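Local atomic coordinates of iron aquisition yersiniabactin synthesis enzyme, YbtT (Escherichia coli, PDB entry 6BA9), a protein that acts as a low-specificity type II thioesterase of the yersiniabactin NRPS/PKS pathway and maintains production of this metallophore. Residues A[21-26]-A[89-94]; A[118-123]-A[206-211]. The protein carries 1 engineered substitution. All coordinates share one frame; numbering follows the deposited sequence.

Contact 1: A[21-26]-A[89-94]; sequences PFAGGS and HAMGAQ. Engineered in segment 89-94: Ala90 (natural residue Ser).
Ala23 and Met91 meet through one water and through their side chains. The water accepts two backbone hydrogen bonds, one from Ala23 N at 2.9 Å and one from Met91 N at 3.0 Å. Both N-H groups therefore converge on this water oxygen, which lies 3.2 Å from Ala90 CB.

Most of the remaining touches are apolar. Met91 SD rests against Ala23, 3.6 Å from Ala23 CA, with Ala23 CB nearly as close. The Met91 chain is fully extended, with CG anti to the backbone N (chi1 166°), and this carries the sulfur alongside Ala23. Beyond the contact Met91 also packs on helices 63-77 and 155-174. Phe22 CB faces Ala90 CB at 4.1 Å. The Phe22 ring turns away from segment 89-94 and meets Phe227 edge-to-face. Phe22 CD1 still approaches the edge of the His89 imidazole. That ring is held at both nitrogens, ND1 by Ser116 OG and NE2 by His226 O.

The backbones approach closely but share no direct hydrogen bond. Phe22 CA makes a CA-H...O contact of 3.4 Å with His89 O. Within segment 89-94, His89 O also accepts a hydrogen bond from Gly92 N at 2.9 Å. Pro21 O comes within 3.0 Å of Gly92 N, but the angle is too poor for a bond. Gly92 has no side chain, so the proline carbonyl can sit this close.

Ala90 is engineered from Ser. It sits at the N-cap of helix 91-105 with phi 58° and psi -124°, in the sharp turn after strand 84-89. This is the nucleophile elbow of the alpha/beta-hydrolase fold, where the natural serine is probably the nucleophile. The water held by Ala23 N and Met91 N is consistent with an occupied oxyanion hole.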
ATOM      1  N   PRO A  21       2.883  -0.108   2.523  1.00 12.02           N
ATOM      2  CA  PRO A  21       3.801  -0.819   1.630  1.00 11.37           C
ATOM      3  C   PRO A  21       3.214  -2.119   1.080  1.00 13.70           C
ATOM      4  O   PRO A  21       2.165  -2.615   1.503  1.00 13.37           O
ATOM      5  CB  PRO A  21       4.993  -1.091   2.546  1.00 14.55           C
ATOM      6  CG  PRO A  21       4.381  -1.295   3.875  1.00 13.39           C
ATOM      7  CD  PRO A  21       3.278  -0.253   3.932  1.00 12.28           C
ATOM      8  N   PHE A  22       3.929  -2.677   0.104  1.00 12.99           N
ATOM      9  CA  PHE A  22       3.616  -3.972  -0.472  1.00 12.95           C
ATOM     10  C   PHE A  22       4.014  -5.106   0.490  1.00 13.07           C
ATOM     11  O   PHE A  22       4.681  -4.901   1.516  1.00 14.36           O
ATOM     12  CB  PHE A  22       4.320  -4.116  -1.827  1.00 14.38           C
ATOM     13  CG  PHE A  22       5.770  -3.702  -1.803  1.00 16.49           C
ATOM     14  CD1 PHE A  22       6.153  -2.446  -2.240  1.00 16.18           C
ATOM     15  CD2 PHE A  22       6.741  -4.565  -1.310  1.00 17.31           C
ATOM     16  CE1 PHE A  22       7.498  -2.054  -2.205  1.00 20.59           C
ATOM     17  CE2 PHE A  22       8.083  -4.175  -1.274  1.00 21.89           C
ATOM     18  CZ  PHE A  22       8.448  -2.929  -1.718  1.00 19.34           C
ATOM     19  N   ALA A  23       3.571  -6.313   0.156  1.00 12.92           N
ATOM     20  CA  ALA A  23       3.895  -7.489   0.962  1.00 12.32           C
ATOM     21  C   ALA A  23       5.401  -7.703   0.969  1.00 15.45           C
ATOM     22  O   ALA A  23       6.063  -7.615  -0.071  1.00 16.42           O
ATOM     23  CB  ALA A  23       3.207  -8.725   0.388  1.00 15.57           C
ATOM     24  N   GLY A  24       5.942  -7.971   2.153  1.00 14.94           N
ATOM     25  CA  GLY A  24       7.368  -8.048   2.333  1.00 17.56           C
ATOM     26  C   GLY A  24       8.046  -6.704   2.418  1.00 17.42           C
ATOM     27  O   GLY A  24       9.274  -6.652   2.597  1.00 19.46           O
ATOM     28  N   GLY A  25       7.299  -5.612   2.295  1.00 16.52           N
ATOM     29  CA  GLY A  25       7.897  -4.300   2.378  1.00 16.00           C
ATOM     30  C   GLY A  25       8.345  -3.952   3.786  1.00 17.51           C
ATOM     31  O   GLY A  25       7.860  -4.483   4.789  1.00 17.85           O
ATOM     32  N   SER A  26       9.284  -3.012   3.853  1.00 17.19           N
ATOM     33  CA  SER A  26       9.829  -2.503   5.109  1.00 16.53           C
ATOM     34  C   SER A  26      10.506  -1.184   4.782  1.00 17.18           C
ATOM     35  O   SER A  26      10.583  -0.790   3.620  1.00 17.95           O
ATOM     36  CB  SER A  26      10.804  -3.489   5.739  1.00 18.28           C
ATOM     37  OG  SER A  26      11.964  -3.627   4.923  1.00 19.98           O
ATOM     38  N   HIS A  89       0.387   0.471  -2.240  1.00 10.95           N
ATOM     39  CA  HIS A  89       0.766  -0.274  -3.434  1.00 11.22           C
ATOM     40  C   HIS A  89       0.633  -1.766  -3.154  1.00 11.88           C
ATOM     41  O   HIS A  89       1.130  -2.262  -2.134  1.00 11.13           O
ATOM     42  CB  HIS A  89       2.211   0.045  -3.826  1.00 11.61           C
ATOM     43  CG  HIS A  89       2.617  -0.523  -5.149  1.00 12.29           C
ATOM     44  ND1 HIS A  89       2.100  -0.078  -6.354  1.00 11.99           N
ATOM     45  CD2 HIS A  89       3.492  -1.512  -5.456  1.00 12.56           C
ATOM     46  CE1 HIS A  89       2.671  -0.747  -7.342  1.00 13.60           C
ATOM     47  NE2 HIS A  89       3.507  -1.629  -6.824  1.00 11.93           N
ATOM     48  N   ALA A  90      -0.026  -2.475  -4.062  1.00 11.26           N
ATOM     49  CA  ALA A  90      -0.209  -3.931  -3.972  1.00 12.47           C
ATOM     50  C   ALA A  90      -0.920  -4.243  -2.657  1.00 11.92           C
ATOM     51  O   ALA A  90      -1.991  -3.666  -2.413  1.00 11.29           O
ATOM     52  CB  ALA A  90       1.110  -4.657  -4.255  1.00 12.02           C
ATOM     53  N   MET A  91      -0.373  -5.082  -1.780  1.00 10.87           N
ATOM     54  CA  MET A  91      -1.028  -5.345  -0.501  1.00 11.85           C
ATOM     55  C   MET A  91      -1.385  -4.051   0.209  1.00 12.26           C
ATOM     56  O   MET A  91      -2.416  -3.958   0.893  1.00 11.42           O
ATOM     57  CB  MET A  91      -0.084  -6.146   0.404  1.00 11.35           C
ATOM     58  CG  MET A  91      -0.473  -6.220   1.855  1.00 10.59           C
ATOM     59  SD  MET A  91       0.761  -7.174   2.761  1.00 13.99           S
ATOM     60  CE  MET A  91       0.101  -7.045   4.408  1.00 13.94           C
ATOM     61  N   GLY A  92      -0.497  -3.054   0.130  1.00 11.35           N
ATOM     62  CA  GLY A  92      -0.740  -1.807   0.828  1.00 11.39           C
ATOM     63  C   GLY A  92      -1.980  -1.089   0.345  1.00 10.35           C
ATOM     64  O   GLY A  92      -2.601  -0.358   1.112  1.00 10.30           O
ATOM     65  N   ALA A  93      -2.357  -1.275  -0.922  1.00 10.87           N
ATOM     66  CA  ALA A  93      -3.595  -0.662  -1.400  1.00 10.62           C
ATOM     67  C   ALA A  93      -4.810  -1.240  -0.685  1.00 11.65           C
ATOM     68  O   ALA A  93      -5.776  -0.523  -0.417  1.00 11.42           O
ATOM     69  CB  ALA A  93      -3.733  -0.852  -2.910  1.00 12.48           C
ATOM     70  N   GLN A  94      -4.780  -2.533  -0.373  1.00 10.30           N
ATOM     71  CA  GLN A  94      -5.885  -3.162   0.335  1.00 10.70           C
ATOM     72  C   GLN A  94      -6.006  -2.587   1.734  1.00 11.08           C
ATOM     73  O   GLN A  94      -7.103  -2.275   2.197  1.00 11.48           O
ATOM     74  CB  GLN A  94      -5.688  -4.674   0.400  1.00 10.70           C
ATOM     75  CG  GLN A  94      -5.549  -5.371  -0.950  1.00 11.02           C
ATOM     76  CD  GLN A  94      -4.989  -6.759  -0.837  1.00 11.40           C
ATOM     77  OE1 GLN A  94      -4.226  -7.062   0.085  1.00 13.45           O
ATOM     78  NE2 GLN A  94      -5.335  -7.616  -1.778  1.00 13.96           N
TER
HETATM   79  O   HOH W   1       1.993  -6.916  -2.187  1.00 18.92           O

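Contact 2: A[118-123]-A[206-211]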
ATOM      1  N   CYS A 118      -2.754  -2.922  -7.672  1.00 11.10           N
ATOM      2  CA  CYS A 118      -3.452  -3.932  -6.889  1.00 13.13           C
ATOM      3  C   CYS A 118      -4.758  -4.280  -7.575  1.00 13.02           C
ATOM      4  O   CYS A 118      -5.474  -3.388  -8.023  1.00 12.77           O
ATOM      5  CB  CYS A 118      -3.758  -3.371  -5.499  1.00 12.71           C
ATOM      6  SG  CYS A 118      -4.400  -4.575  -4.319  1.00 14.33           S
ATOM      7  N   HIS A 119      -5.062  -5.576  -7.633  1.00 12.80           N
ATOM      8  CA  HIS A 119      -6.370  -6.011  -8.096  1.00 13.23           C
ATOM      9  C   HIS A 119      -7.456  -5.602  -7.099  1.00 14.46           C
ATOM     10  O   HIS A 119      -7.217  -5.422  -5.897  1.00 12.78           O
ATOM     11  CB  HIS A 119      -6.394  -7.530  -8.258  1.00 13.99           C
ATOM     12  CG  HIS A 119      -6.121  -8.249  -6.984  1.00 13.88           C
ATOM     13  ND1 HIS A 119      -4.847  -8.402  -6.482  1.00 16.82           N
ATOM     14  CD2 HIS A 119      -6.955  -8.803  -6.079  1.00 13.12           C
ATOM     15  CE1 HIS A 119      -4.913  -9.029  -5.321  1.00 14.73           C
ATOM     16  NE2 HIS A 119      -6.178  -9.295  -5.056  1.00 15.14           N
ATOM     17  N   ALA A 120      -8.679  -5.487  -7.601  1.00 13.31           N
ATOM     18  CA  ALA A 120      -9.801  -5.053  -6.783  1.00 13.02           C
ATOM     19  C   ALA A 120     -10.234  -6.137  -5.787  1.00 13.53           C
ATOM     20  O   ALA A 120      -9.928  -7.325  -5.977  1.00 14.03           O
ATOM     21  CB  ALA A 120     -10.961  -4.713  -7.695  1.00 13.51           C
ATOM     22  N   PRO A 121     -10.958  -5.758  -4.716  1.00 12.93           N
ATOM     23  CA  PRO A 121     -11.247  -6.727  -3.637  1.00 12.50           C
ATOM     24  C   PRO A 121     -12.199  -7.863  -3.995  1.00 15.86           C
ATOM     25  O   PRO A 121     -12.239  -8.836  -3.233  1.00 17.14           O
ATOM     26  CB  PRO A 121     -11.813  -5.856  -2.507  1.00 12.94           C
ATOM     27  CG  PRO A 121     -11.266  -4.484  -2.781  1.00 14.63           C
ATOM     28  CD  PRO A 121     -11.249  -4.381  -4.280  1.00 14.43           C
ATOM     29  N   HIS A 122     -12.934  -7.796  -5.106  1.00 15.39           N
ATOM     30  CA  HIS A 122     -13.729  -8.942  -5.534  1.00 15.34           C
ATOM     31  C   HIS A 122     -12.970  -9.862  -6.476  1.00 17.42           C
ATOM     32  O   HIS A 122     -13.551 -10.839  -6.978  1.00 18.83           O
ATOM     33  CB  HIS A 122     -15.039  -8.481  -6.189  1.00 17.02           C
ATOM     34  CG  HIS A 122     -14.838  -7.689  -7.436  1.00 15.71           C
ATOM     35  ND1 HIS A 122     -14.390  -6.385  -7.421  1.00 15.15           N
ATOM     36  CD2 HIS A 122     -15.042  -8.001  -8.740  1.00 18.07           C
ATOM     37  CE1 HIS A 122     -14.321  -5.931  -8.659  1.00 15.61           C
ATOM     38  NE2 HIS A 122     -14.698  -6.899  -9.480  1.00 16.94           N
ATOM     39  N   LEU A 123     -11.699  -9.584  -6.727  1.00 15.83           N
ATOM     40  CA  LEU A 123     -10.851 -10.385  -7.589  1.00 15.42           C
ATOM     41  C   LEU A 123      -9.739 -11.047  -6.780  1.00 15.20           C
ATOM     42  O   LEU A 123      -9.571 -10.795  -5.584  1.00 16.44           O
ATOM     43  CB  LEU A 123     -10.258  -9.510  -8.693  1.00 16.85           C
ATOM     44  CG  LEU A 123     -11.246  -8.730  -9.569  1.00 17.48           C
ATOM     45  CD1 LEU A 123     -10.522  -7.869 -10.557  1.00 20.61           C
ATOM     46  CD2 LEU A 123     -12.193  -9.683 -10.299  1.00 21.16           C
ATOM     47  N   VAL A 206      -6.754  -3.488 -12.023  1.00 12.85           N
ATOM     48  CA  VAL A 206      -6.834  -2.240 -11.272  1.00 12.56           C
ATOM     49  C   VAL A 206      -8.123  -1.492 -11.582  1.00 13.14           C
ATOM     50  O   VAL A 206      -8.778  -0.953 -10.679  1.00 13.39           O
ATOM     51  CB  VAL A 206      -5.582  -1.380 -11.526  1.00 13.98           C
ATOM     52  CG1 VAL A 206      -5.669  -0.086 -10.768  1.00 14.39           C
ATOM     53  CG2 VAL A 206      -4.312  -2.132 -11.140  1.00 13.96           C
ATOM     54  N   ASP A 207      -8.533  -1.480 -12.857  1.00 13.19           N
ATOM     55  CA  ASP A 207      -9.739  -0.772 -13.263  1.00 14.34           C
ATOM     56  C   ASP A 207     -10.972  -1.272 -12.518  1.00 13.76           C
ATOM     57  O   ASP A 207     -11.923  -0.504 -12.303  1.00 14.34           O
ATOM     58  CB  ASP A 207      -9.936  -0.959 -14.773  1.00 14.93           C
ATOM     59  CG  ASP A 207     -11.093  -0.149 -15.310  1.00 15.23           C
ATOM     60  OD1 ASP A 207     -11.064   1.086 -15.211  1.00 15.45           O
ATOM     61  OD2 ASP A 207     -12.034  -0.786 -15.835  1.00 17.24           O
ATOM     62  N   ALA A 208     -10.990  -2.555 -12.151  1.00 13.46           N
ATOM     63  CA  ALA A 208     -12.108  -3.145 -11.426  1.00 13.57           C
ATOM     64  C   ALA A 208     -12.353  -2.501 -10.069  1.00 13.29           C
ATOM     65  O   ALA A 208     -13.425  -2.709  -9.468  1.00 13.20           O
ATOM     66  CB  ALA A 208     -11.862  -4.636 -11.284  1.00 15.54           C
ATOM     67  N   TRP A 209     -11.412  -1.704  -9.573  1.00 13.49           N
ATOM     68  CA  TRP A 209     -11.674  -0.969  -8.340  1.00 12.83           C
ATOM     69  C   TRP A 209     -12.822   0.022  -8.481  1.00 15.12           C
ATOM     70  O   TRP A 209     -13.375   0.467  -7.468  1.00 13.40           O
ATOM     71  CB  TRP A 209     -10.428  -0.225  -7.894  1.00 12.78           C
ATOM     72  CG  TRP A 209      -9.430  -1.037  -7.081  1.00 11.62           C
ATOM     73  CD1 TRP A 209      -8.325  -1.673  -7.544  1.00 10.95           C
ATOM     74  CD2 TRP A 209      -9.448  -1.245  -5.669  1.00 11.96           C
ATOM     75  NE1 TRP A 209      -7.653  -2.281  -6.513  1.00 13.08           N
ATOM     76  CE2 TRP A 209      -8.323  -2.027  -5.345  1.00 13.26           C
ATOM     77  CE3 TRP A 209     -10.312  -0.854  -4.653  1.00 12.93           C
ATOM     78  CZ2 TRP A 209      -8.041  -2.424  -4.038  1.00 12.83           C
ATOM     79  CZ3 TRP A 209     -10.029  -1.249  -3.357  1.00 14.14           C
ATOM     80  CH2 TRP A 209      -8.901  -2.021  -3.068  1.00 13.62           C
ATOM     81  N   ARG A 210     -13.195   0.385  -9.707  1.00 13.26           N
ATOM     82  CA  ARG A 210     -14.296   1.319  -9.874  1.00 14.45           C
ATOM     83  C   ARG A 210     -15.604   0.754  -9.343  1.00 12.80           C
ATOM     84  O   ARG A 210     -16.533   1.529  -9.100  1.00 15.13           O
ATOM     85  CB  ARG A 210     -14.419   1.749 -11.340  1.00 14.33           C
ATOM     86  CG  ARG A 210     -13.226   2.577 -11.835  1.00 15.12           C
ATOM     87  CD  ARG A 210     -13.402   3.109 -13.269  1.00 15.72           C
ATOM     88  NE  ARG A 210     -13.511   2.008 -14.215  1.00 15.72           N
ATOM     89  CZ  ARG A 210     -14.647   1.536 -14.724  1.00 15.98           C
ATOM     90  NH1 ARG A 210     -15.798   2.102 -14.404  1.00 15.84           N
ATOM     91  NH2 ARG A 210     -14.603   0.497 -15.544  1.00 15.88           N
ATOM     92  N   GLN A 211     -15.688  -0.554  -9.112  1.00 13.52           N
ATOM     93  CA  GLN A 211     -16.876  -1.139  -8.501  1.00 12.27           C
ATOM     94  C   GLN A 211     -17.046  -0.698  -7.055  1.00 15.63           C
ATOM     95  O   GLN A 211     -18.160  -0.767  -6.515  1.00 14.85           O
ATOM     96  CB  GLN A 211     -16.801  -2.667  -8.532  1.00 15.50           C
ATOM     97  CG  GLN A 211     -16.741  -3.308  -9.921  1.00 13.60           C
ATOM     98  CD  GLN A 211     -18.077  -3.313 -10.598  1.00 14.90           C
ATOM     99  OE1 GLN A 211     -19.111  -3.254  -9.938  1.00 18.28           O
ATOM    100  NE2 GLN A 211     -18.067  -3.387 -11.915  1.00 15.70           N
TER
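Trp209 turns one indole face to Ala120 CA and the Pro121 ring. Its indole NE1 donates a hydrogen bond to Cys118 O at 2.9 Å. The N-H...O angle of 140° shows a bent bond. The oxygen is in the indole plane, while the donor sits well above the plane of the Cys118 carbonyl. Two CH-pi contacts cover that one face of the indole. Ala120 CA sits over the five-membered ring. Pro121 CD sits 3.4 Å from the centroid of the six-membered ring, only 10° off its normal. Pro121 CG adds a touch on Trp209 CH2, also at 3.4 Å.

Beside the indole, Ala208 CB points at segment 118-123 and touches two of its side chains, Ala120 CB at 3.7 Å and Leu123 CD1 at 3.6 Å. His122 comes in edge-on. With CG between the backbone N and the carbonyl carbon (chi1 63°), its CE1 reaches Ala208 O at 3.4 Å and lies near Gln211 CG. Val206 CG2 packs on Cys118 O at 3.6 Å.

A type I turn from Ala120 to Leu123 positions the proline and histidine, and is closed by a bond from Leu123 N to Ala120 O. The His122 ring is fixed further by the hydrogen bond between ND1 and Trp212 NE1. Phe97 of helix 91-105 meets the Trp209 ring edge-to-face, and Leu192 touches Trp209 from strand 190-195. The contact joins the loop after strand 112-116 to the helical segment that follows strand 190-195, two neighbouring parallel strands, beyond their C-terminal ends in the alpha/beta-hydrolase fold.

How the contacts relate
Contact 1 and contact 2 have centres about 15 Å apart, and contact 1 closes along the chain before contact 2 opens. Both belong to one alpha/beta-hydrolase domain. Their segments follow strands 16-20, 84-89, 112-116 and 190-195, which lie side by side and parallel in the mixed sheet. Helix 91-105 bridges the two sites. It starts in contact 1, and its Ala93 CB packs on Cys118 CB at 3.6 Å. Cys118 SG also lies 3.2 Å from Ala90 O. Contact 1 sits near the centre of the chain, at the probable catalytic elbow. Contact 2 lies farther out and joins the connection between strands 112-116 and 190-195 to the one between strands 190-195 and 216-222.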